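PDB 3K1Y: oxidoreductase from Corynebacterium diphtheriae, which probably works as an FMN-dependent oxidoreductase of the NADPH-dependent FMN reductase family, with a flavodoxin-like fold and a four-chain assembly. Local coordinates for residues Gly102-Phe107 against Tyr138-Leu143; Ala19-Pro24 against Pro94-Ser99; Ser43-Ala48 against Leu185-Ser190; Ser35-Ala40 against Arg177-Leu182. One frame throughout, in Å; residues are numbered along the deposited sequence.

Contact 1: Gly102-Phe107 against Tyr138-Leu143; sequences GLFKMF and YALRPL
Phe104 and Leu143 meet because each directs its CG anti to the backbone N (chi1 174° and 179°), which sends the aromatic ring of one helix and the isobutyl group of the other into the gap between them. The two side chains run past each other in opposite senses, and Phe104 CE2 comes 4.1 Å from Leu143 CD2. One turn earlier the Leu140 side chain crosses that of Phe104 at about a right angle, bringing its CD2 4.0 Å from Phe104 CZ. Two methyl groups from one helix thus share the far end of a single ring.

Leu143 has a second neighbour. Its other methyl, CD1, rests 4.1 Å from Lys105 CE, so the aliphatic part of the lysine serves as a nonpolar surface. The ammonium group belongs to a different network: NZ forms a salt bridge with Asp109 of its own chain, and hydrogen bonds to the carbonyl oxygens of Phe96 and Tyr100 of the second subunit.

The example illustrates how long side chains join helices whose backbones stay well apart. The axes of the two short segments come no nearer than 12.6 Å and are inclined by 5°. Beneath the pair lies the parallel sheet: Phe104 reaches Val91 and Thr93 of strand 88-94, Leu140 spans Thr93 and Ile123 of strand 120-127, and Phe108 of helix 102-110 meets the Phe104 ring.

Contact 2: Ala19-Pro24 against Pro94-Ser99; sequences AGLSTP and PVFKAS. With SO4 (sulfate ion), chain G.
Ala19 and Pro94 stand side by side at the C-terminal edge of a flavodoxin-like parallel sheet, where the loops after strands 12-18 and 88-94 come together. In this fold the first of these loops typically receives the phosphate of FMN, and a sulfate ion occupies it here, consistent with that role although the ion probably came from the crystallisation liquor.

The pyrrolidine ring of Pro94 is turned toward the other loop and lays its CD and CG against the peptide carbonyl of Ala19. Pro94 CD is 3.5 Å from Ala19 O and 4.0 Å from Ala19 CB, so one ring carbon touches both the backbone and the methyl group. Further out, Leu21 and Phe96 approach at a slant: the leucine comes to the rim of the aromatic ring, near its plane, with Leu21 CD2 4.1 Å from Phe96 CE2. The faces of the ring are not used in this meeting. Phe96 also begins a type I' turn ending at Ser99, closed by backbone bonds in both directions between these two residues.

The sulfate lies beside this apolar seam. Ser25 just before helix 26-44, and Ser26 and Thr27 in its first turn, supply hydrogen bonds, while Pro94 CB sits 3.8 Å from sulfate O1. Close approach at Gly20 is possible because it carries no side chain: its CA is 3.2 Å from sulfate O3, the same oxygen that receives a nearly straight bond from Ser22 N at 3.3 Å (166°).

Contact 3: Ser43-Ala48 against Leu185-Ser190; sequences SARGEA and LIVEES
The carboxylate of Glu47 comes to Val187 with one oxygen: OE1 lies 3.4 Å from Val187 CB and 3.4 Å from Val187 CG1, and both carbons are displaced to the same side of the carboxylate plane. The other oxygen, OE2, is engaged in a salt bridge with NE of Arg12, and OE1, though it borders the valine, also has a hydrogen-bond partner outside the two segments. The Arg45 side chain touches Ala183 and Ser184, and NH2 of its guanidinium packs against Gly180 CA.

Both residues reach Val187 from a Schellman motif, which ends helix 26-44. Gly46, with positive phi, is its C-prime residue; Gly46 N bonds to Ser43 O at 2.9 Å and Glu47 N turns back to Val42 O. Reversing the chain in this way places Arg45 and Glu47 around one branched side chain close to the end of helix 165-188.

Both methyls of Val187 take part. Its CG1, anti to the carbonyl carbon (chi1 -55°), is shared by Glu47 OE1 and Arg45 CB, while CG2 meets the arginine chain, which crosses the valine at about a right angle. This is a surface contact joining the ends of two long helices on the same side of the sheet. Arg45 NE is tied back to Ala41 O, while the methylene before it, CD, lies 4.0 Å from Val187 CG2.

Contact 4: Ser35-Ala40 against Arg177-Leu182; sequences SEAVTA and RAAGEL
Ala179 and Leu182, one turn apart on helix 165-188, are the two residues that meet Ala37 and Val38 of helix 26-44, and taken in order they show how small side chains let helices come close. Ala178, just before them, is turned to the sheet, against Ile122 and Thr154. Ala179 follows and is the point of nearest backbone approach: its CA is 4.6 Å from Val38 CA. Its methyl fits in beside the first helix at the Ala37-Val38 peptide, with Ala179 CB 3.6 Å from Ala37 CB and 3.8 Å from Val38 N. Methyl thus meets methyl and backbone together.

Gly180 comes next, on the side turned from the partner helix, and Glu181 sends its carboxylate to Thr154 OG1 on strand 150-159. Leu182 then returns to the interface. With its CG anti to the backbone N (chi1 -178°), it extends toward helix 26-44 and brings CD2 to within 4.2 Å of Val38 CG2. The valine in turn touches Leu14 and Leu49, and the leucine Pro120 and Ile122, so this pair fills the wedge between the helices and the sheet.

The axes of the two segments pass 8.2 Å apart at a crossing angle of -52°. On the far side of helix 26-44, Ser35 O accepts from both Thr39 N and Thr39 OG1, from opposite faces of its carbonyl plane, keeping the threonine hydroxyl occupied within its own helix. Between these two segments the contact is apolar, and the small Ala37 and Ala179 methyls meet at the point where the two backbones come nearest.

How the contacts relate
From the N terminus, strand 12-18 leads into the first loop of contact 2, which closes when the chain reaches residues 94-99. Before that, helix 26-44 and the turn that ends it supply the first segments of contacts 4 and 3, whose partners lie on helix 165-188 and its C-terminal end; both therefore cross contact 2, and they cross each other. Contact 1 opens after contact 2 has closed and lies wholly within the long loops of contacts 3 and 4. Contacts 1 and 2 touch, through Phe104 and Ala19 among others, and both reach the second subunit. Contacts 3 and 4 join the chain's first and last long helices, across the chain's centre from the other two.

Contact 1: Gly102-Phe107 against Tyr138-Leu143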
loop_
_atom_site.group_PDB
_atom_site.type_symbol
_atom_site.label_atom_id
_atom_site.label_comp_id
_atom_site.label_asym_id
_atom_site.label_seq_id
_atom_site.Cartn_x
_atom_site.Cartn_y
_atom_site.Cartn_z
ATOM N N GLY A 102 13.716 0.191 -9.513
ATOM C CA GLY A 102 13.328 1.123 -10.549
ATOM C C GLY A 102 13.466 0.427 -11.892
ATOM O O GLY A 102 12.626 0.602 -12.776
ATOM N N LEU A 103 14.518 -0.379 -12.035
ATOM C CA LEU A 103 14.766 -1.102 -13.279
ATOM C C LEU A 103 13.640 -2.105 -13.551
ATOM O O LEU A 103 13.207 -2.288 -14.692
ATOM C CB LEU A 103 16.111 -1.827 -13.215
ATOM C CG LEU A 103 16.496 -2.680 -14.434
ATOM C CD1 LEU A 103 16.713 -1.781 -15.647
ATOM C CD2 LEU A 103 17.767 -3.486 -14.118
ATOM N N PHE A 104 13.179 -2.759 -12.492
ATOM C CA PHE A 104 12.091 -3.709 -12.597
ATOM C C PHE A 104 10.892 -2.908 -13.092
ATOM O O PHE A 104 10.205 -3.306 -14.038
ATOM C CB PHE A 104 11.804 -4.297 -11.211
ATOM C CG PHE A 104 10.595 -5.199 -11.150
ATOM C CD1 PHE A 104 10.713 -6.560 -11.409
ATOM C CD2 PHE A 104 9.348 -4.692 -10.763
ATOM C CE1 PHE A 104 9.612 -7.415 -11.277
ATOM C CE2 PHE A 104 8.244 -5.530 -10.629
ATOM C CZ PHE A 104 8.377 -6.902 -10.884
ATOM N N LYS A 105 10.657 -1.764 -12.456
ATOM C CA LYS A 105 9.523 -0.921 -12.818
ATOM C C LYS A 105 9.621 -0.425 -14.255
ATOM O O LYS A 105 8.622 -0.390 -14.981
ATOM C CB LYS A 105 9.419 0.280 -11.869
ATOM C CG LYS A 105 8.199 1.179 -12.115
ATOM C CD LYS A 105 6.898 0.367 -12.069
ATOM C CE LYS A 105 5.678 1.247 -11.805
ATOM N NZ LYS A 105 5.482 2.340 -12.799
HETATM N N MSE A 106 10.823 -0.048 -14.664
HETATM C CA MSE A 106 11.026 0.458 -16.005
HETATM C C MSE A 106 10.523 -0.517 -17.056
HETATM O O MSE A 106 9.794 -0.132 -17.969
HETATM C CB MSE A 106 12.501 0.749 -16.230
HETATM C CG MSE A 106 12.781 1.546 -17.483
HETATM SE SE MSE A 106 14.625 2.071 -17.514
HETATM C CE MSE A 106 14.535 3.544 -16.245
ATOM N N PHE A 107 10.907 -1.781 -16.927
ATOM C CA PHE A 107 10.485 -2.798 -17.881
ATOM C C PHE A 107 8.971 -2.741 -18.063
ATOM O O PHE A 107 8.478 -2.567 -19.182
ATOM C CB PHE A 107 10.898 -4.197 -17.408
ATOM C CG PHE A 107 10.481 -5.306 -18.347
ATOM C CD1 PHE A 107 11.129 -5.489 -19.567
ATOM C CD2 PHE A 107 9.429 -6.159 -18.015
ATOM C CE1 PHE A 107 10.736 -6.511 -20.446
ATOM C CE2 PHE A 107 9.028 -7.178 -18.880
ATOM C CZ PHE A 107 9.687 -7.354 -20.101
ATOM N N TYR A 138 1.679 -4.985 -1.539
ATOM C CA TYR A 138 1.460 -3.548 -1.612
ATOM C C TYR A 138 2.162 -2.839 -2.758
ATOM O O TYR A 138 1.896 -1.663 -3.007
ATOM C CB TYR A 138 1.859 -2.909 -0.280
ATOM C CG TYR A 138 0.901 -3.243 0.830
ATOM C CD1 TYR A 138 -0.401 -2.760 0.812
ATOM C CD2 TYR A 138 1.277 -4.081 1.871
ATOM C CE1 TYR A 138 -1.311 -3.109 1.799
ATOM C CE2 TYR A 138 0.370 -4.437 2.871
ATOM C CZ TYR A 138 -0.920 -3.948 2.822
ATOM O OH TYR A 138 -1.834 -4.321 3.775
ATOM N N ALA A 139 3.060 -3.542 -3.450
ATOM C CA ALA A 139 3.779 -2.956 -4.578
ATOM C C ALA A 139 3.683 -3.802 -5.852
ATOM O O ALA A 139 3.252 -3.294 -6.887
ATOM C CB ALA A 139 5.244 -2.713 -4.208
ATOM N N LEU A 140 4.072 -5.078 -5.797
ATOM C CA LEU A 140 4.009 -5.929 -6.996
ATOM C C LEU A 140 2.611 -6.357 -7.396
ATOM O O LEU A 140 2.261 -6.359 -8.582
ATOM C CB LEU A 140 4.859 -7.187 -6.842
ATOM C CG LEU A 140 6.362 -6.976 -7.000
ATOM C CD1 LEU A 140 6.930 -6.489 -5.677
ATOM C CD2 LEU A 140 7.017 -8.281 -7.422
ATOM N N ARG A 141 1.813 -6.733 -6.409
ATOM C CA ARG A 141 0.457 -7.172 -6.673
ATOM C C ARG A 141 -0.333 -6.039 -7.339
ATOM O O ARG A 141 -0.874 -6.200 -8.431
ATOM C CB ARG A 141 -0.192 -7.617 -5.357
ATOM C CG ARG A 141 -1.529 -8.311 -5.523
ATOM C CD ARG A 141 -1.680 -9.450 -4.527
ATOM N NE ARG A 141 -2.221 -10.606 -5.229
ATOM C CZ ARG A 141 -1.755 -11.842 -5.124
ATOM N NH1 ARG A 141 -0.727 -12.111 -4.330
ATOM N NH2 ARG A 141 -2.307 -12.803 -5.848
ATOM N N PRO A 142 -0.389 -4.868 -6.702
ATOM C CA PRO A 142 -1.144 -3.775 -7.330
ATOM C C PRO A 142 -0.684 -3.499 -8.766
ATOM O O PRO A 142 -1.497 -3.181 -9.631
ATOM C CB PRO A 142 -0.877 -2.589 -6.408
ATOM C CG PRO A 142 -0.655 -3.263 -5.052
ATOM C CD PRO A 142 0.221 -4.437 -5.433
ATOM N N LEU A 143 0.620 -3.628 -9.011
ATOM C CA LEU A 143 1.176 -3.385 -10.341
ATOM C C LEU A 143 0.685 -4.410 -11.359
ATOM O O LEU A 143 0.255 -4.045 -12.453
ATOM C CB LEU A 143 2.709 -3.405 -10.298
ATOM C CG LEU A 143 3.399 -3.188 -11.653
ATOM C CD1 LEU A 143 3.038 -1.822 -12.206
ATOM C CD2 LEU A 143 4.918 -3.313 -11.500
#

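Contact 2: Ala19-Pro24 against Pro94-Ser99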
loop_
_atom_site.group_PDB
_atom_site.type_symbol
_atom_site.label_atom_id
_atom_site.label_comp_id
_atom_site.label_asym_id
_atom_site.label_seq_id
_atom_site.Cartn_x
_atom_site.Cartn_y
_atom_site.Cartn_z
ATOM N N ALA A 19 15.101 -9.160 -11.902
ATOM C CA ALA A 19 15.748 -7.843 -11.841
ATOM C C ALA A 19 16.982 -7.706 -10.941
ATOM O O ALA A 19 17.341 -6.599 -10.540
ATOM C CB ALA A 19 14.695 -6.779 -11.453
ATOM N N GLY A 20 17.633 -8.818 -10.628
ATOM C CA GLY A 20 18.813 -8.752 -9.781
ATOM C C GLY A 20 20.011 -8.141 -10.488
ATOM O O GLY A 20 20.155 -8.261 -11.707
ATOM N N LEU A 21 20.884 -7.494 -9.725
ATOM C CA LEU A 21 22.062 -6.859 -10.293
ATOM C C LEU A 21 23.398 -7.421 -9.811
ATOM O O LEU A 21 24.447 -6.970 -10.262
ATOM C CB LEU A 21 22.019 -5.352 -10.021
ATOM C CG LEU A 21 21.220 -4.463 -10.983
ATOM C CD1 LEU A 21 19.970 -5.164 -11.464
ATOM C CD2 LEU A 21 20.875 -3.156 -10.280
ATOM N N SER A 22 23.376 -8.396 -8.906
ATOM C CA SER A 22 24.622 -8.969 -8.389
ATOM C C SER A 22 24.979 -10.296 -9.037
ATOM O O SER A 22 24.106 -11.036 -9.494
ATOM C CB SER A 22 24.537 -9.189 -6.872
ATOM O OG SER A 22 24.449 -7.969 -6.161
ATOM N N THR A 23 26.273 -10.599 -9.071
ATOM C CA THR A 23 26.716 -11.863 -9.636
ATOM C C THR A 23 27.544 -12.594 -8.586
ATOM O O THR A 23 28.604 -12.125 -8.180
ATOM C CB THR A 23 27.563 -11.667 -10.923
ATOM O OG1 THR A 23 28.898 -11.276 -10.577
ATOM C CG2 THR A 23 26.934 -10.594 -11.809
ATOM N N PRO A 24 27.038 -13.736 -8.096
ATOM C CA PRO A 24 25.757 -14.330 -8.502
ATOM C C PRO A 24 24.573 -13.475 -8.020
ATOM O O PRO A 24 24.721 -12.647 -7.120
ATOM C CB PRO A 24 25.795 -15.704 -7.834
ATOM C CG PRO A 24 26.521 -15.400 -6.533
ATOM C CD PRO A 24 27.657 -14.510 -7.001
ATOM N N PRO A 94 14.728 -7.684 -6.482
ATOM C CA PRO A 94 15.414 -7.505 -5.206
ATOM C C PRO A 94 14.627 -6.340 -4.591
ATOM O O PRO A 94 13.749 -5.770 -5.244
ATOM C CB PRO A 94 16.834 -7.112 -5.621
ATOM C CG PRO A 94 16.650 -6.530 -6.991
ATOM C CD PRO A 94 15.638 -7.439 -7.613
ATOM N N VAL A 95 14.905 -5.986 -3.349
ATOM C CA VAL A 95 14.169 -4.890 -2.746
ATOM C C VAL A 95 15.092 -3.715 -2.525
ATOM O O VAL A 95 16.056 -3.808 -1.772
ATOM C CB VAL A 95 13.541 -5.303 -1.411
ATOM C CG1 VAL A 95 12.646 -4.170 -0.891
ATOM C CG2 VAL A 95 12.746 -6.591 -1.592
ATOM N N PHE A 96 14.805 -2.615 -3.214
ATOM C CA PHE A 96 15.604 -1.404 -3.101
ATOM C C PHE A 96 14.691 -0.338 -2.523
ATOM O O PHE A 96 13.552 -0.187 -2.961
ATOM C CB PHE A 96 16.122 -0.951 -4.478
ATOM C CG PHE A 96 17.172 -1.853 -5.078
ATOM C CD1 PHE A 96 17.533 -3.048 -4.466
ATOM C CD2 PHE A 96 17.774 -1.515 -6.289
ATOM C CE1 PHE A 96 18.473 -3.896 -5.049
ATOM C CE2 PHE A 96 18.715 -2.353 -6.881
ATOM C CZ PHE A 96 19.063 -3.548 -6.260
ATOM N N LYS A 97 15.202 0.394 -1.543
ATOM C CA LYS A 97 14.442 1.442 -0.874
ATOM C C LYS A 97 13.029 1.006 -0.497
ATOM O O LYS A 97 12.071 1.749 -0.662
ATOM C CB LYS A 97 14.409 2.711 -1.729
ATOM C CG LYS A 97 15.799 3.337 -1.959
ATOM C CD LYS A 97 16.574 3.457 -0.646
ATOM C CE LYS A 97 17.781 4.386 -0.755
ATOM N NZ LYS A 97 18.779 3.940 -1.758
ATOM N N ALA A 98 12.925 -0.223 0.002
ATOM C CA ALA A 98 11.671 -0.802 0.490
ATOM C C ALA A 98 10.580 -1.113 -0.528
ATOM O O ALA A 98 9.393 -1.125 -0.196
ATOM C CB ALA A 98 11.104 0.082 1.615
ATOM N N SER A 99 10.973 -1.378 -1.763
ATOM C CA SER A 99 9.997 -1.713 -2.789
ATOM C C SER A 99 10.696 -2.333 -3.989
ATOM O O SER A 99 11.889 -2.638 -3.929
ATOM C CB SER A 99 9.218 -0.465 -3.205
ATOM O OG SER A 99 8.216 -0.793 -4.149
HETATM S S SO4 G . 20.668 -9.573 -6.336
HETATM O O1 SO4 G . 19.434 -9.929 -5.872
HETATM O O2 SO4 G . 21.543 -10.262 -5.486
HETATM O O3 SO4 G . 20.810 -9.973 -7.652
HETATM O O4 SO4 G . 20.840 -8.187 -6.289
#

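Contact 3: Ser43-Ala48 against Leu185-Ser190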
loop_
_atom_site.group_PDB
_atom_site.type_symbol
_atom_site.label_atom_id
_atom_site.label_comp_id
_atom_site.label_asym_id
_atom_site.label_seq_id
_atom_site.Cartn_x
_atom_site.Cartn_y
_atom_site.Cartn_z
ATOM N N SER A 43 4.722 -30.722 -15.369
ATOM C CA SER A 43 5.078 -32.079 -15.720
ATOM C C SER A 43 4.096 -33.011 -15.023
ATOM O O SER A 43 3.618 -33.971 -15.615
ATOM C CB SER A 43 6.512 -32.374 -15.275
ATOM O OG SER A 43 6.871 -33.711 -15.569
ATOM N N ALA A 44 3.781 -32.713 -13.764
ATOM C CA ALA A 44 2.845 -33.531 -12.988
ATOM C C ALA A 44 1.444 -33.495 -13.596
ATOM O O ALA A 44 0.647 -34.419 -13.426
ATOM C CB ALA A 44 2.796 -33.056 -11.548
ATOM N N ARG A 45 1.140 -32.426 -14.314
ATOM C CA ARG A 45 -0.164 -32.340 -14.934
ATOM C C ARG A 45 -0.168 -32.926 -16.350
ATOM O O ARG A 45 -1.112 -32.755 -17.104
ATOM C CB ARG A 45 -0.651 -30.886 -14.887
ATOM C CG ARG A 45 -1.190 -30.529 -13.498
ATOM C CD ARG A 45 -1.203 -29.043 -13.231
ATOM N NE ARG A 45 -0.164 -28.691 -12.273
ATOM C CZ ARG A 45 -0.369 -28.483 -10.979
ATOM N NH1 ARG A 45 -1.587 -28.580 -10.462
ATOM N NH2 ARG A 45 0.659 -28.191 -10.200
ATOM N N GLY A 46 0.902 -33.637 -16.695
ATOM C CA GLY A 46 0.984 -34.280 -17.996
ATOM C C GLY A 46 1.560 -33.510 -19.175
ATOM O O GLY A 46 1.567 -34.023 -20.297
ATOM N N GLU A 47 2.059 -32.298 -18.937
ATOM C CA GLU A 47 2.610 -31.506 -20.027
ATOM C C GLU A 47 4.066 -31.079 -19.889
ATOM O O GLU A 47 4.711 -31.338 -18.874
ATOM C CB GLU A 47 1.724 -30.288 -20.270
ATOM C CG GLU A 47 0.465 -30.645 -21.020
ATOM C CD GLU A 47 -0.375 -29.446 -21.341
ATOM O OE1 GLU A 47 -1.159 -29.022 -20.469
ATOM O OE2 GLU A 47 -0.241 -28.921 -22.464
ATOM N N ALA A 48 4.576 -30.427 -20.931
ATOM C CA ALA A 48 5.965 -29.980 -20.954
ATOM C C ALA A 48 6.046 -28.472 -20.907
ATOM O O ALA A 48 5.170 -27.782 -21.426
ATOM C CB ALA A 48 6.667 -30.501 -22.214
ATOM N N LEU A 185 -3.349 -22.829 -13.736
ATOM C CA LEU A 185 -3.811 -21.825 -14.693
ATOM C C LEU A 185 -3.167 -22.108 -16.052
ATOM O O LEU A 185 -3.816 -22.014 -17.092
ATOM C CB LEU A 185 -3.442 -20.403 -14.234
ATOM C CG LEU A 185 -4.288 -19.623 -13.208
ATOM C CD1 LEU A 185 -5.522 -20.407 -12.793
ATOM C CD2 LEU A 185 -3.426 -19.293 -12.001
ATOM N N ILE A 186 -1.893 -22.482 -16.032
ATOM C CA ILE A 186 -1.170 -22.765 -17.267
ATOM C C ILE A 186 -1.762 -23.869 -18.148
ATOM O O ILE A 186 -1.924 -23.677 -19.354
ATOM C CB ILE A 186 0.321 -23.098 -16.977
ATOM C CG1 ILE A 186 1.018 -21.846 -16.430
ATOM C CG2 ILE A 186 1.010 -23.615 -18.253
ATOM C CD1 ILE A 186 2.503 -21.959 -16.313
ATOM N N VAL A 187 -2.088 -25.018 -17.562
ATOM C CA VAL A 187 -2.624 -26.126 -18.354
ATOM C C VAL A 187 -4.112 -25.981 -18.608
ATOM O O VAL A 187 -4.681 -26.689 -19.432
ATOM C CB VAL A 187 -2.355 -27.495 -17.674
ATOM C CG1 VAL A 187 -0.867 -27.640 -17.401
ATOM C CG2 VAL A 187 -3.167 -27.624 -16.384
ATOM N N GLU A 188 -4.732 -25.054 -17.891
ATOM C CA GLU A 188 -6.152 -24.783 -18.029
ATOM C C GLU A 188 -6.402 -24.092 -19.367
ATOM O O GLU A 188 -7.302 -24.470 -20.117
ATOM C CB GLU A 188 -6.603 -23.874 -16.892
ATOM C CG GLU A 188 -8.072 -23.506 -16.906
ATOM C CD GLU A 188 -8.335 -22.240 -16.113
ATOM O OE1 GLU A 188 -7.917 -21.153 -16.573
ATOM O OE2 GLU A 188 -8.946 -22.332 -15.028
ATOM N N GLU A 189 -5.591 -23.078 -19.656
ATOM C CA GLU A 189 -5.713 -22.315 -20.894
ATOM C C GLU A 189 -5.869 -23.224 -22.110
ATOM O O GLU A 189 -5.203 -24.255 -22.215
ATOM C CB GLU A 189 -4.490 -21.408 -21.072
ATOM C CG GLU A 189 -4.257 -20.436 -19.917
ATOM C CD GLU A 189 -3.037 -19.553 -20.126
ATOM O OE1 GLU A 189 -1.946 -20.103 -20.383
ATOM O OE2 GLU A 189 -3.166 -18.313 -20.030
ATOM N N SER A 190 -6.754 -22.834 -23.025
ATOM C CA SER A 190 -7.008 -23.613 -24.234
ATOM C C SER A 190 -7.314 -22.708 -25.433
ATOM O O SER A 190 -8.446 -22.782 -25.961
ATOM C CB SER A 190 -8.177 -24.578 -23.995
ATOM O OG SER A 190 -8.396 -25.414 -25.120
#

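Contact 4: Ser35-Ala40 against Arg177-Leu182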
loop_
_atom_site.group_PDB
_atom_site.type_symbol
_atom_site.label_atom_id
_atom_site.label_comp_id
_atom_site.label_asym_id
_atom_site.label_seq_id
_atom_site.Cartn_x
_atom_site.Cartn_y
_atom_site.Cartn_z
ATOM N N SER A 35 10.766 -21.260 -11.309
ATOM C CA SER A 35 10.479 -21.857 -12.614
ATOM C C SER A 35 10.751 -23.353 -12.674
ATOM O O SER A 35 10.137 -24.057 -13.471
ATOM C CB SER A 35 11.230 -21.128 -13.735
ATOM O OG SER A 35 12.570 -20.877 -13.381
ATOM N N GLU A 36 11.661 -23.841 -11.837
ATOM C CA GLU A 36 11.964 -25.273 -11.795
ATOM C C GLU A 36 10.760 -25.990 -11.198
ATOM O O GLU A 36 10.317 -27.016 -11.704
ATOM C CB GLU A 36 13.201 -25.540 -10.935
ATOM C CG GLU A 36 14.449 -25.871 -11.742
ATOM C CD GLU A 36 15.662 -25.027 -11.352
ATOM O OE1 GLU A 36 16.046 -25.022 -10.157
ATOM O OE2 GLU A 36 16.233 -24.368 -12.252
ATOM N N ALA A 37 10.223 -25.435 -10.118
ATOM C CA ALA A 37 9.058 -26.017 -9.470
ATOM C C ALA A 37 7.858 -25.927 -10.428
ATOM O O ALA A 37 7.033 -26.841 -10.495
ATOM C CB ALA A 37 8.767 -25.284 -8.162
ATOM N N VAL A 38 7.764 -24.832 -11.178
ATOM C CA VAL A 38 6.663 -24.694 -12.121
ATOM C C VAL A 38 6.820 -25.794 -13.177
ATOM O O VAL A 38 5.844 -26.442 -13.561
ATOM C CB VAL A 38 6.660 -23.313 -12.830
ATOM C CG1 VAL A 38 5.438 -23.199 -13.730
ATOM C CG2 VAL A 38 6.646 -22.192 -11.814
ATOM N N THR A 39 8.054 -26.002 -13.635
ATOM C CA THR A 39 8.321 -27.023 -14.638
ATOM C C THR A 39 7.872 -28.385 -14.129
ATOM O O THR A 39 7.257 -29.156 -14.863
ATOM C CB THR A 39 9.819 -27.087 -15.007
ATOM O OG1 THR A 39 10.210 -25.847 -15.608
ATOM C CG2 THR A 39 10.079 -28.212 -15.996
ATOM N N ALA A 40 8.165 -28.676 -12.868
ATOM C CA ALA A 40 7.764 -29.952 -12.296
ATOM C C ALA A 40 6.243 -30.024 -12.210
ATOM O O ALA A 40 5.644 -31.041 -12.563
ATOM C CB ALA A 40 8.384 -30.134 -10.912
ATOM N N ARG A 177 3.626 -24.615 -3.697
ATOM C CA ARG A 177 2.231 -24.176 -3.716
ATOM C C ARG A 177 2.006 -23.139 -4.813
ATOM O O ARG A 177 1.084 -23.272 -5.617
ATOM C CB ARG A 177 1.813 -23.594 -2.365
ATOM C CG ARG A 177 0.359 -23.128 -2.339
ATOM C CD ARG A 177 -0.032 -22.574 -0.984
ATOM N NE ARG A 177 0.221 -23.546 0.071
ATOM C CZ ARG A 177 0.080 -23.306 1.369
ATOM N NH1 ARG A 177 -0.318 -22.111 1.789
ATOM N NH2 ARG A 177 0.345 -24.266 2.246
ATOM N N ALA A 178 2.845 -22.103 -4.839
ATOM C CA ALA A 178 2.740 -21.070 -5.871
ATOM C C ALA A 178 2.928 -21.738 -7.236
ATOM O O ALA A 178 2.210 -21.451 -8.194
ATOM C CB ALA A 178 3.804 -20.014 -5.667
ATOM N N ALA A 179 3.900 -22.634 -7.315
ATOM C CA ALA A 179 4.161 -23.356 -8.555
ATOM C C ALA A 179 2.905 -24.119 -9.000
ATOM O O ALA A 179 2.514 -24.064 -10.170
ATOM C CB ALA A 179 5.319 -24.326 -8.358
ATOM N N GLY A 180 2.279 -24.822 -8.060
ATOM C CA GLY A 180 1.083 -25.576 -8.372
ATOM C C GLY A 180 -0.041 -24.664 -8.813
ATOM O O GLY A 180 -0.739 -24.945 -9.793
ATOM N N GLU A 181 -0.227 -23.564 -8.090
ATOM C CA GLU A 181 -1.278 -22.614 -8.431
ATOM C C GLU A 181 -1.082 -22.132 -9.863
ATOM O O GLU A 181 -2.012 -22.148 -10.672
ATOM C CB GLU A 181 -1.254 -21.419 -7.469
ATOM C CG GLU A 181 -2.014 -21.632 -6.168
ATOM C CD GLU A 181 -1.583 -20.658 -5.069
ATOM O OE1 GLU A 181 -1.425 -19.451 -5.360
ATOM O OE2 GLU A 181 -1.407 -21.103 -3.910
ATOM N N LEU A 182 0.139 -21.718 -10.179
ATOM C CA LEU A 182 0.438 -21.228 -11.514
ATOM C C LEU A 182 0.313 -22.344 -12.562
ATOM O O LEU A 182 -0.195 -22.109 -13.667
ATOM C CB LEU A 182 1.839 -20.608 -11.532
ATOM C CG LEU A 182 2.364 -19.972 -12.821
ATOM C CD1 LEU A 182 1.367 -18.974 -13.391
ATOM C CD2 LEU A 182 3.676 -19.282 -12.516
#